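Local coordinates for nourseothricin acetyltransferase (Streptomyces noursei, PDB 5C82), which probably acetylates the antibiotic nourseothricin, using acetyl-CoA as other GNAT-family enzymes do, and so would confer resistance to it, at residues Val122-Met127 against Arg158-Thr163. The protein carries 1 engineered substitution. Sequence-based numbering, arbitrary orientation.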
# COMPACT_ATOMS: atom_id res chain seq x y z
N VAL A 122 15.09 -11.23 19.72
CA VAL A 122 13.76 -11.82 19.43
C VAL A 122 13.24 -11.34 18.07
O VAL A 122 12.80 -12.17 17.26
CB VAL A 122 12.70 -11.53 20.54
CG1 VAL A 122 11.36 -12.21 20.25
CG2 VAL A 122 13.19 -11.90 21.92
N GLY A 123 13.24 -10.02 17.86
CA GLY A 123 12.78 -9.41 16.61
C GLY A 123 13.52 -9.92 15.39
O GLY A 123 12.90 -10.24 14.38
N ARG A 124 14.86 -10.04 15.51
CA ARG A 124 15.78 -10.52 14.48
C ARG A 124 15.51 -11.98 14.15
O ARG A 124 15.48 -12.34 12.96
CB ARG A 124 17.24 -10.30 14.93
CG ARG A 124 18.30 -10.83 13.96
CD ARG A 124 19.69 -10.32 14.31
NE ARG A 124 19.64 -8.89 14.57
CZ ARG A 124 19.65 -7.93 13.64
NH1 ARG A 124 19.79 -8.24 12.35
NH2 ARG A 124 19.55 -6.66 14.00
N ALA A 125 15.33 -12.83 15.19
CA ALA A 125 15.04 -14.24 15.01
C ALA A 125 13.67 -14.41 14.34
O ALA A 125 13.56 -15.19 13.39
CB ALA A 125 15.09 -14.98 16.34
N LEU A 126 12.64 -13.66 14.79
CA LEU A 126 11.30 -13.73 14.17
C LEU A 126 11.32 -13.31 12.69
O LEU A 126 10.65 -13.94 11.87
CB LEU A 126 10.24 -12.90 14.92
CG LEU A 126 9.82 -13.38 16.31
CD1 LEU A 126 9.10 -12.27 17.05
CD2 LEU A 126 8.98 -14.65 16.24
N MSE A 127 12.10 -12.26 12.36
CA MSE A 127 12.28 -11.75 10.99
C MSE A 127 13.05 -12.77 10.14
O MSE A 127 12.79 -12.88 8.94
CB MSE A 127 12.96 -10.37 10.99
CG MSE A 127 12.87 -9.67 9.64
SE MSE A 127 10.99 -9.25 9.19
CE MSE A 127 10.77 -7.60 10.15
N ARG A 158 16.30 -1.09 9.52
CA ARG A 158 17.43 -0.67 8.70
C ARG A 158 18.64 -1.54 8.99
O ARG A 158 19.46 -1.81 8.11
CB ARG A 158 17.74 0.85 8.93
CG ARG A 158 18.84 1.41 8.03
CD ARG A 158 18.45 1.38 6.55
NE ARG A 158 19.29 2.27 5.74
CZ ARG A 158 20.28 1.89 4.94
NH1 ARG A 158 20.57 0.60 4.79
NH2 ARG A 158 20.97 2.79 4.27
N ARG A 159 18.74 -2.00 10.23
CA ARG A 159 19.82 -2.85 10.72
C ARG A 159 19.51 -4.35 10.61
O ARG A 159 20.23 -5.18 11.17
CB ARG A 159 20.16 -2.42 12.14
CG ARG A 159 20.92 -1.13 12.14
CD ARG A 159 20.78 -0.43 13.46
NE ARG A 159 21.49 0.85 13.46
CZ ARG A 159 21.03 1.99 12.95
NH1 ARG A 159 19.86 2.01 12.31
NH2 ARG A 159 21.75 3.10 13.02
N MSE A 160 18.46 -4.68 9.87
CA MSE A 160 18.06 -6.05 9.54
C MSE A 160 18.10 -6.26 8.00
O MSE A 160 17.70 -7.32 7.51
CB MSE A 160 16.63 -6.33 10.03
CG MSE A 160 16.56 -6.78 11.48
SE MSE A 160 14.70 -7.13 11.89
CE MSE A 160 14.78 -6.66 13.76
N GLY A 161 18.53 -5.23 7.27
CA GLY A 161 18.65 -5.30 5.81
C GLY A 161 17.57 -4.61 4.99
O GLY A 161 17.63 -4.63 3.75
N PHE A 162 16.56 -4.02 5.65
CA PHE A 162 15.49 -3.27 4.98
C PHE A 162 15.95 -1.85 4.67
O PHE A 162 16.85 -1.31 5.34
CB PHE A 162 14.22 -3.19 5.86
CG PHE A 162 13.51 -4.52 6.01
CD1 PHE A 162 13.91 -5.44 6.99
CD2 PHE A 162 12.43 -4.85 5.20
CE1 PHE A 162 13.25 -6.67 7.13
CE2 PHE A 162 11.78 -6.10 5.32
CZ PHE A 162 12.19 -6.99 6.29
N THR A 163 15.35 -1.25 3.63
CA THR A 163 15.56 0.15 3.26
C THR A 163 14.19 0.71 2.87
O THR A 163 13.33 -0.05 2.42
CB THR A 163 16.56 0.35 2.11
OG1 THR A 163 16.04 -0.29 0.95
CG2 THR A 163 17.97 -0.15 2.41
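With CG anti to the backbone N (chi1 -166°), Met-127, whose CB already points at the 158-163 loop, sets CG beside SE of Met-160, and bends at the next two torsions bring its own selenium to Phe-162. Met-160 answers with CG anti to the carbonyl carbon and an extended chi2 (-178°), which sends its tip to the helix. The contact belongs to the GNAT acetyltransferase fold: the first turns of helix 122-137, whose start, as in relatives, probably helps bind the pyrophosphate of acetyl-CoA, meet the turn joining helix 151-158 to strand 163-168. Both are methionines carrying selenium for phasing; their flexible, unbranched chains suit packing between helix and loop. They cross at about a right angle, SE of Met-160 lying 3.8 Å from CB of Met-127. Beyond it, CE of Met-160 packs on the helix backbone, 3.9 Å from C of Gly-123, which fits the last glycine of the family's Q/R-x-x-G-x-G/A motif, consistent with acetyl-CoA binding. Deeper in, Met-127 and Phe-162 meet tip to tip in a Met-aromatic contact, SE of Met-127 sitting 3.9 Å from CZ of Phe-162, while CG of Met-127 approaches the ring at its edge. Both are buried, and both also pack on Leu-144 of strand 141-147, so the large apolar groups join helix and turn to the sheet. On the exposed side the guanidinium of Arg-124 passes CG of Met-160, 3.6 Å from NH1 of Arg-124. Its edge meets the carbonyl of Arg-159, just past the end of helix 151-158: NH1 adds a weak bond, while NH2 of Arg-124 donates to O of Arg-159 at 3.3 Å from above the carbonyl plane.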